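Local coordinates for variant surface glycoprotein MITat 1.13 (Trypanosoma brucei, PDB 6Z8H) that probably forms, together with many copies of itself, the surface coat that helps the parasite evade host immunity by antigenic variation, at residues Asn28-Thr33 / Asn184-Ala189; His196-Cys201 / Lys246-Ser251; Arg348-Asp353 / Gly372-Arg377. All blocks are in the same frame, centred on the assembly; numbering follows the deposited sequence.

Contact 1 of 3, residues Asn28-Thr33 / Asn184-Ala189; sequences NAPCTT and NEPEPA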
loop_
_atom_site.group_PDB
_atom_site.type_symbol
_atom_site.label_atom_id
_atom_site.label_comp_id
_atom_site.label_asym_id
_atom_site.label_seq_id
_atom_site.Cartn_x
_atom_site.Cartn_y
_atom_site.Cartn_z
ATOM N N ASN A 28 26.429 3.680 -2.678
ATOM C CA ASN A 28 26.870 2.294 -2.790
ATOM C C ASN A 28 27.154 1.740 -1.397
ATOM O O ASN A 28 26.993 0.545 -1.158
ATOM C CB ASN A 28 28.124 2.183 -3.666
ATOM C CG ASN A 28 28.075 0.982 -4.609
ATOM O OD1 ASN A 28 27.261 0.064 -4.428
ATOM N ND2 ASN A 28 28.945 0.986 -5.623
ATOM N N ALA A 29 27.590 2.629 -0.470
ATOM C CA ALA A 29 27.919 2.218 0.892
ATOM C C ALA A 29 26.649 2.012 1.716
ATOM O O ALA A 29 25.682 2.764 1.566
ATOM C CB ALA A 29 28.777 3.281 1.575
ATOM N N PRO A 30 26.637 1.028 2.616
ATOM C CA PRO A 30 25.425 0.769 3.395
ATOM C C PRO A 30 25.086 1.942 4.305
ATOM O O PRO A 30 25.943 2.752 4.679
ATOM C CB PRO A 30 25.778 -0.482 4.214
ATOM C CG PRO A 30 26.929 -1.121 3.497
ATOM C CD PRO A 30 27.662 -0.013 2.816
ATOM N N CYS A 31 23.812 2.000 4.685
ATOM C CA CYS A 31 23.365 2.990 5.649
ATOM C C CYS A 31 23.918 2.654 7.033
ATOM O O CYS A 31 24.259 1.503 7.339
ATOM C CB CYS A 31 21.837 3.053 5.691
ATOM S SG CYS A 31 20.959 1.492 6.146
ATOM N N THR A 32 23.988 3.676 7.884
ATOM C CA THR A 32 24.729 3.566 9.146
ATOM C C THR A 32 23.991 4.075 10.378
ATOM O O THR A 32 24.479 3.856 11.492
ATOM C CB THR A 32 26.094 4.287 9.066
ATOM O OG1 THR A 32 25.908 5.678 8.735
ATOM C CG2 THR A 32 26.985 3.631 8.016
ATOM N N THR A 33 22.822 4.697 10.230
ATOM C CA THR A 33 22.036 5.161 11.359
ATOM C C THR A 33 20.601 4.720 11.101
ATOM O O THR A 33 20.209 4.440 9.959
ATOM C CB THR A 33 22.052 6.682 11.471
ATOM O OG1 THR A 33 21.419 7.258 10.325
ATOM C CG2 THR A 33 23.489 7.182 11.531
ATOM N N ASN A 184 22.777 -3.137 -7.604
ATOM C CA ASN A 184 23.948 -3.244 -6.740
ATOM C C ASN A 184 23.772 -2.553 -5.391
ATOM O O ASN A 184 24.747 -2.413 -4.642
ATOM C CB ASN A 184 25.196 -2.721 -7.454
ATOM C CG ASN A 184 25.840 -3.776 -8.333
ATOM O OD1 ASN A 184 25.719 -4.973 -8.065
ATOM N ND2 ASN A 184 26.522 -3.341 -9.379
ATOM N N GLU A 185 22.562 -2.158 -5.049
ATOM C CA GLU A 185 22.328 -1.522 -3.765
ATOM C C GLU A 185 22.460 -2.560 -2.653
ATOM O O GLU A 185 21.932 -3.671 -2.770
ATOM C CB GLU A 185 20.925 -0.901 -3.769
ATOM C CG GLU A 185 20.596 -0.121 -2.497
ATOM C CD GLU A 185 21.468 1.116 -2.318
ATOM O OE1 GLU A 185 21.917 1.672 -3.339
ATOM O OE2 GLU A 185 21.678 1.532 -1.159
ATOM N N PRO A 186 23.195 -2.267 -1.589
ATOM C CA PRO A 186 23.333 -3.237 -0.501
ATOM C C PRO A 186 22.072 -3.311 0.346
ATOM O O PRO A 186 21.240 -2.402 0.368
ATOM C CB PRO A 186 24.511 -2.696 0.318
ATOM C CG PRO A 186 24.496 -1.204 0.026
ATOM C CD PRO A 186 24.040 -1.076 -1.400
ATOM N N GLU A 187 21.985 -4.406 1.099
ATOM C CA GLU A 187 20.891 -4.588 2.031
ATOM C C GLU A 187 20.895 -3.469 3.073
ATOM O O GLU A 187 21.962 -2.977 3.476
ATOM C CB GLU A 187 21.043 -5.918 2.772
ATOM C CG GLU A 187 20.368 -7.082 2.087
ATOM C CD GLU A 187 21.070 -8.398 2.335
ATOM O OE1 GLU A 187 21.713 -8.911 1.396
ATOM O OE2 GLU A 187 20.978 -8.911 3.471
ATOM N N PRO A 188 19.717 -3.069 3.551
ATOM C CA PRO A 188 19.656 -2.138 4.684
ATOM C C PRO A 188 20.332 -2.749 5.903
ATOM O O PRO A 188 20.256 -3.961 6.130
ATOM C CB PRO A 188 18.149 -1.951 4.914
ATOM C CG PRO A 188 17.510 -2.343 3.608
ATOM C CD PRO A 188 18.373 -3.467 3.102
ATOM N N ALA A 189 21.019 -1.897 6.671
ATOM C CA ALA A 189 21.833 -2.342 7.797
ATOM C C ALA A 189 20.962 -2.716 8.990
ATOM O O ALA A 189 19.915 -2.117 9.236
ATOM C CB ALA A 189 22.840 -1.259 8.205
HETATM O O HOH W 1 22.186 -0.528 3.436
#

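Contact 2 of 3, residues His196-Cys201 / Lys246-Ser251; sequences HLDATC and KRAIHS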
loop_
_atom_site.group_PDB
_atom_site.type_symbol
_atom_site.label_atom_id
_atom_site.label_comp_id
_atom_site.label_asym_id
_atom_site.label_seq_id
_atom_site.Cartn_x
_atom_site.Cartn_y
_atom_site.Cartn_z
ATOM N N HIS A 196 24.862 -4.200 25.650
ATOM C CA HIS A 196 26.114 -4.177 26.399
ATOM C C HIS A 196 25.843 -3.700 27.808
ATOM O O HIS A 196 25.247 -2.637 28.015
ATOM C CB HIS A 196 27.112 -3.235 25.728
ATOM C CG HIS A 196 27.336 -3.558 24.289
ATOM N ND1 HIS A 196 27.762 -4.798 23.867
ATOM C CD2 HIS A 196 27.213 -2.802 23.172
ATOM C CE1 HIS A 196 27.861 -4.802 22.547
ATOM N NE2 HIS A 196 27.523 -3.605 22.097
ATOM N N LEU A 197 26.351 -4.456 28.760
ATOM C CA LEU A 197 26.330 -4.042 30.147
ATOM C C LEU A 197 27.601 -3.230 30.358
ATOM O O LEU A 197 28.708 -3.786 30.282
ATOM C CB LEU A 197 26.304 -5.275 31.034
ATOM C CG LEU A 197 26.595 -5.030 32.512
ATOM C CD1 LEU A 197 25.664 -3.988 33.116
ATOM C CD2 LEU A 197 26.507 -6.348 33.279
ATOM N N ASP A 198 27.452 -1.904 30.445
ATOM C CA ASP A 198 28.563 -0.994 30.723
ATOM C C ASP A 198 28.701 -0.823 32.229
ATOM O O ASP A 198 27.708 -0.664 32.948
ATOM C CB ASP A 198 28.339 0.379 30.081
ATOM C CG ASP A 198 28.392 0.336 28.562
ATOM O OD1 ASP A 198 29.201 -0.446 27.993
ATOM O OD2 ASP A 198 27.622 1.104 27.948
ATOM N N ALA A 199 29.945 -0.875 32.719
ATOM C CA ALA A 199 30.183 -0.807 34.153
ATOM C C ALA A 199 31.331 0.137 34.449
ATOM O O ALA A 199 32.296 0.221 33.685
ATOM C CB ALA A 199 30.472 -2.197 34.715
ATOM N N THR A 200 31.167 0.890 35.536
ATOM C CA THR A 200 32.218 1.749 36.092
ATOM C C THR A 200 32.170 1.642 37.609
ATOM O O THR A 200 31.098 1.806 38.202
ATOM C CB THR A 200 31.986 3.225 35.720
ATOM O OG1 THR A 200 31.717 3.333 34.305
ATOM C CG2 THR A 200 33.166 4.097 36.103
ATOM N N CYS A 201 33.326 1.383 38.233
ATOM C CA CYS A 201 33.440 1.326 39.686
ATOM C C CYS A 201 34.592 2.192 40.163
ATOM O O CYS A 201 35.591 2.441 39.477
ATOM C CB CYS A 201 33.534 -0.117 40.189
ATOM S SG CYS A 201 33.469 -0.352 42.011
ATOM N N LYS A 246 34.748 3.500 32.065
ATOM C CA LYS A 246 33.509 2.880 31.633
ATOM C C LYS A 246 33.817 1.899 30.508
ATOM O O LYS A 246 34.402 2.279 29.486
ATOM C CB LYS A 246 32.549 3.968 31.183
ATOM C CG LYS A 246 31.173 3.427 30.869
ATOM C CD LYS A 246 30.203 4.537 30.487
ATOM C CE LYS A 246 30.675 5.327 29.275
ATOM N NZ LYS A 246 29.636 6.285 28.775
ATOM N N ARG A 247 33.484 0.628 30.718
ATOM C CA ARG A 247 33.705 -0.388 29.697
ATOM C C ARG A 247 32.523 -1.347 29.604
ATOM O O ARG A 247 31.809 -1.586 30.578
ATOM C CB ARG A 247 34.977 -1.201 29.982
ATOM C CG ARG A 247 36.246 -0.362 30.026
ATOM C CD ARG A 247 36.553 0.177 28.668
ATOM N NE ARG A 247 37.851 0.857 28.537
ATOM C CZ ARG A 247 38.026 2.172 28.591
ATOM N NH1 ARG A 247 37.032 2.975 28.936
ATOM N NH2 ARG A 247 39.230 2.682 28.375
ATOM N N ALA A 248 32.354 -1.917 28.415
ATOM C CA ALA A 248 31.323 -2.922 28.174
ATOM C C ALA A 248 31.864 -4.267 28.642
ATOM O O ALA A 248 32.753 -4.843 28.000
ATOM C CB ALA A 248 30.968 -2.978 26.688
ATOM N N ILE A 249 31.374 -4.753 29.787
ATOM C CA ILE A 249 31.935 -5.952 30.405
ATOM C C ILE A 249 31.163 -7.227 30.095
ATOM O O ILE A 249 31.620 -8.317 30.469
ATOM C CB ILE A 249 32.088 -5.787 31.930
ATOM C CG1 ILE A 249 30.725 -5.682 32.619
ATOM C CG2 ILE A 249 32.938 -4.556 32.251
ATOM C CD1 ILE A 249 30.846 -5.685 34.157
ATOM N N HIS A 250 30.008 -7.134 29.446
ATOM C CA HIS A 250 29.300 -8.314 28.972
ATOM C C HIS A 250 28.355 -7.880 27.864
ATOM O O HIS A 250 27.871 -6.742 27.859
ATOM C CB HIS A 250 28.499 -9.016 30.082
ATOM C CG HIS A 250 28.003 -10.377 29.696
ATOM N ND1 HIS A 250 28.761 -11.519 29.854
ATOM C CD2 HIS A 250 26.834 -10.778 29.142
ATOM C CE1 HIS A 250 28.087 -12.560 29.400
ATOM N NE2 HIS A 250 26.907 -12.141 28.980
ATOM N N SER A 251 28.089 -8.794 26.933
ATOM C CA SER A 251 27.179 -8.520 25.833
ATOM C C SER A 251 26.119 -9.609 25.741
ATOM O O SER A 251 26.388 -10.778 26.030
ATOM C CB SER A 251 27.926 -8.438 24.492
ATOM O OG SER A 251 28.693 -7.251 24.404
#

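Contact 3 of 3, residues Arg348-Asp353 / Gly372-Arg377; sequences RIPKAD and GDAIAR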
loop_
_atom_site.group_PDB
_atom_site.type_symbol
_atom_site.label_atom_id
_atom_site.label_comp_id
_atom_site.label_asym_id
_atom_site.label_seq_id
_atom_site.Cartn_x
_atom_site.Cartn_y
_atom_site.Cartn_z
ATOM N N ARG A 348 -18.974 16.321 -32.818
ATOM C CA ARG A 348 -20.271 16.560 -32.200
ATOM C C ARG A 348 -21.022 15.242 -32.039
ATOM O O ARG A 348 -20.988 14.375 -32.919
ATOM C CB ARG A 348 -21.079 17.560 -33.034
ATOM C CG ARG A 348 -20.395 18.917 -33.165
ATOM C CD ARG A 348 -21.310 19.975 -33.776
ATOM N NE ARG A 348 -22.414 20.315 -32.880
ATOM C CZ ARG A 348 -22.321 21.158 -31.851
ATOM N NH1 ARG A 348 -21.173 21.770 -31.577
ATOM N NH2 ARG A 348 -23.380 21.392 -31.088
ATOM N N ILE A 349 -21.662 15.088 -30.886
ATOM C CA ILE A 349 -22.337 13.851 -30.490
ATOM C C ILE A 349 -23.651 14.210 -29.825
ATOM O O ILE A 349 -23.841 15.346 -29.373
ATOM C CB ILE A 349 -21.486 13.009 -29.523
ATOM C CG1 ILE A 349 -21.096 13.823 -28.286
ATOM C CG2 ILE A 349 -20.228 12.499 -30.238
ATOM C CD1 ILE A 349 -20.465 12.988 -27.175
ATOM N N PRO A 350 -24.588 13.263 -29.768
ATOM C CA PRO A 350 -25.875 13.535 -29.108
ATOM C C PRO A 350 -25.717 13.750 -27.610
ATOM O O PRO A 350 -24.880 13.124 -26.959
ATOM C CB PRO A 350 -26.707 12.276 -29.389
ATOM C CG PRO A 350 -25.998 11.546 -30.436
ATOM C CD PRO A 350 -24.542 11.934 -30.391
ATOM N N LYS A 351 -26.595 14.599 -27.060
ATOM C CA LYS A 351 -26.670 14.910 -25.634
ATOM C C LYS A 351 -28.123 14.853 -25.172
ATOM O O LYS A 351 -29.006 15.431 -25.818
ATOM C CB LYS A 351 -26.133 16.326 -25.388
ATOM C CG LYS A 351 -26.171 16.769 -23.939
ATOM C CD LYS A 351 -25.657 18.195 -23.744
ATOM C CE LYS A 351 -26.713 19.245 -24.046
ATOM N NZ LYS A 351 -26.293 20.591 -23.538
ATOM N N ALA A 352 -28.367 14.183 -24.046
ATOM C CA ALA A 352 -29.705 14.146 -23.469
ATOM C C ALA A 352 -30.121 15.532 -22.980
ATOM O O ALA A 352 -29.299 16.340 -22.546
ATOM C CB ALA A 352 -29.734 13.154 -22.302
ATOM N N ASP A 353 -31.417 15.797 -23.054
ATOM C CA ASP A 353 -32.013 17.052 -22.599
ATOM C C ASP A 353 -33.533 16.911 -22.584
ATOM O O ASP A 353 -34.107 16.358 -23.527
ATOM C CB ASP A 353 -31.597 18.194 -23.525
ATOM C CG ASP A 353 -31.875 19.567 -22.928
ATOM O OD1 ASP A 353 -30.971 20.133 -22.268
ATOM O OD2 ASP A 353 -33.005 20.064 -23.119
ATOM N N GLY A 372 -20.963 7.055 -23.477
ATOM C CA GLY A 372 -21.788 5.867 -23.612
ATOM C C GLY A 372 -23.203 6.173 -24.057
ATOM O O GLY A 372 -23.754 5.470 -24.914
ATOM N N ASP A 373 -23.832 7.178 -23.429
ATOM C CA ASP A 373 -25.164 7.607 -23.844
ATOM C C ASP A 373 -25.151 8.008 -25.313
ATOM O O ASP A 373 -26.062 7.663 -26.078
ATOM C CB ASP A 373 -25.603 8.796 -22.984
ATOM C CG ASP A 373 -27.071 9.083 -23.065
ATOM O OD1 ASP A 373 -27.820 8.257 -23.607
ATOM O OD2 ASP A 373 -27.502 10.127 -22.535
ATOM N N ALA A 374 -24.119 8.747 -25.728
ATOM C CA ALA A 374 -24.030 9.156 -27.119
ATOM C C ALA A 374 -23.961 7.946 -28.042
ATOM O O ALA A 374 -24.587 7.929 -29.110
ATOM C CB ALA A 374 -22.823 10.064 -27.330
ATOM N N ILE A 375 -23.171 6.939 -27.670
ATOM C CA ILE A 375 -23.046 5.752 -28.512
ATOM C C ILE A 375 -24.408 5.078 -28.674
ATOM O O ILE A 375 -24.807 4.688 -29.774
ATOM C CB ILE A 375 -21.991 4.798 -27.918
ATOM C CG1 ILE A 375 -20.589 5.412 -28.015
ATOM C CG2 ILE A 375 -22.042 3.441 -28.594
ATOM C CD1 ILE A 375 -19.486 4.576 -27.410
ATOM N N ALA A 376 -25.130 4.895 -27.571
ATOM C CA ALA A 376 -26.447 4.289 -27.681
ATOM C C ALA A 376 -27.354 5.108 -28.591
ATOM O O ALA A 376 -28.098 4.552 -29.409
ATOM C CB ALA A 376 -27.047 4.145 -26.279
ATOM N N ARG A 377 -27.318 6.434 -28.450
ATOM C CA ARG A 377 -28.211 7.300 -29.216
ATOM C C ARG A 377 -27.839 7.294 -30.692
ATOM O O ARG A 377 -28.721 7.282 -31.564
ATOM C CB ARG A 377 -28.183 8.712 -28.625
ATOM C CG ARG A 377 -28.819 8.802 -27.235
ATOM C CD ARG A 377 -28.538 10.133 -26.498
ATOM N NE ARG A 377 -29.351 10.213 -25.290
ATOM C CZ ARG A 377 -30.523 10.846 -25.208
ATOM N NH1 ARG A 377 -31.012 11.520 -26.234
ATOM N NH2 ARG A 377 -31.213 10.826 -24.092
HETATM O O HOH W 2 -26.181 12.612 -22.679
#

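Contact 1 of 3, residues Asn28-Thr33 / Asn184-Ala189
The ring of Pro-186 overlaps the backbone of Asn-28 through Pro-30, its CG lying 3.3 Å from the carbonyl O of Asn-28 and its CD close to the same oxygen. Its CG also reaches the other proline, 4.2 Å from CG of Pro-30, so the two rings touch tip to tip rather than stacking. Three residues on, the packing tightens. The methyl CB of Ala-189 comes within 3.2 Å of the carbonyl O of Cys-31 and lies 3.9 Å from its SG. That sulfur is set between the backbone N and the carbonyl carbon (chi1 60°), a crowded position that turns it across the opposing chain, near CA of Pro-188 and N of Ala-189. Backbone polar groups meet through a water, which accepts from N of Cys-31 at 3.3 Å and donates to O of Glu-187 at 2.5 Å. Nearby, Arg-40 draws the two segments together, bonding to O of Ala-29 and forming a salt bridge with Glu-185. Both chains are extended and run within 14° of parallel, most of their residues in the polyproline II region, consistent with Pro-30, Pro-186 and Pro-188. Cys-31 ties segment 28-33 to helix 34-75 through its disulfide with Cys-37, while Pro-188 and Ala-189 pack on the same helix. In this A-type variant surface glycoprotein the polyproline-like pair lies over the start of helix 34-75, Pro-188 also touching helix 260-273.

Contact 2 of 3, residues His196-Cys201 / Lys246-Ser251
Backbone hydrogen bonds make up the framework. At one end, Ala-199 and Arg-247 exchange a reciprocal pair: N of Ala-199 donates to O of Arg-247, and N of Arg-247 to O of Ala-199 at 3.2 Å, both in the carbonyl planes. At the other end one residue, Leu-197, faces two, Ile-249 and His-250, between the pairs Asp-198/Ala-248 and His-196/Ser-251. Its N donates to O of His-250 at 2.9 Å, whereas its O takes N of Ile-249 at 2.9 Å, nearly along the C=O axis. A psi of -7° at Ile-249 accommodates the extra residue of this beta bulge, which leaves the buried N of His-250 without a partner. It lies in strand 247-253, an outermost strand, within the chain, of the antiparallel sheet at one end of the elongated molecule. Side-chain polar contacts occupy the face of His-196 and Asp-198. ND1 of His-196 donates to OG of Ser-251 at 2.7 Å; the oxygen sits in the ring plane, but the bond is bent to 140°. Ser-251 OG also bonds to O of Lys-233, and NE2 of His-196 to Ser-229, so the imidazole is held at both nitrogens. Asp-198 directs OD2 to Thr-227, while OD1 rests 3.4 Å from CB of Ala-248. Apolar contacts gather on the side of Leu-197 and Ala-199, where the end of Ile-249 reaches in. Ile-249 sets CG1 in the crowded position between N and the carbonyl carbon, bringing CD1 to 3.6 Å from CB of Ala-199; the side chains of Ile-249 and Leu-197 cross obliquely, CG1 of Ile-249 4.2 Å from CG of Leu-197. Phe-152 and Leu-157 of the second subunit pack on Ile-249 and Leu-197, and Lys-149 of that subunit bonds to ND1 of His-250.

Contact 3 of 3, residues Arg348-Asp353 / Gly372-Arg377
Arg-377 leaves the helix with CG anti to the carbonyl carbon (chi1 -68°) and then runs extended from CG to NE, alongside the strand residues. Its CB packs on the ring of Pro-350, 3.9 Å from CB of that proline. Farther out, CD meets the same atom, Pro-350 CB, at 4.0 Å, and the aliphatic stem and the ring slide past each other in opposite directions. NE lies within reach of the preceding helical turn and donates to OD1 of Asp-373 at 3.0 Å, a salt bridge between residues four apart; OD1, met from above the carboxylate plane, lies at the edge of the guanidinium, close to its plane, with a weak second bond to OD2. Beyond CZ, one face of the guanidinium is covered by Ala-352, whose CB comes to 3.3 Å from NH2. At the tip NH1 forms salt bridges with Glu-357 and with Glu-311 of the second subunit. The carboxylates of Asp-373, Glu-357 and this Glu-311 probably offset the repulsion from Lys-302 of the second subunit. Asp-373 serves both segments: besides fixing NE, its OD2 accepts from a water at 2.8 Å that in turn accepts from N of Ala-352 at 3.0 Å. Nearer the middle of the strand the contact is apolar, with CD1 of Ile-349 at 3.8 Å from CB of Ala-374 and the ring of Pro-350 on the same methyl. Strand 348-351, paired in a hairpin with strand 358-361, runs at 91° to the 372-377 part of helix 368-383, while Ile-349 and Ile-375 both reach helix 34-75 and Met-299 of the second subunit packs on Asp-373 and Ala-376.

Overall arrangement
Following the chain from its N terminus, the three contacts close in series, and none nests in or crosses another. Contact 1 closes a loop of 150 residues that includes helices 34-75 and 78-129, tying the N-terminal segment to the loop that precedes strand 194-202. Contact 2 then closes 44 residues and joins neighbouring strands 194-202 and 247-253 at one edge of the sheet, with its centre 29 Å from that of contact 1. Contact 3 closes only 18 residues and ties a small hairpin to the C-terminal helix 368-383, beyond the centre of the chain. Its centre is 82 Å from that of contact 2, yet both touch the second subunit, which is thus met on both sides of the chain's centre.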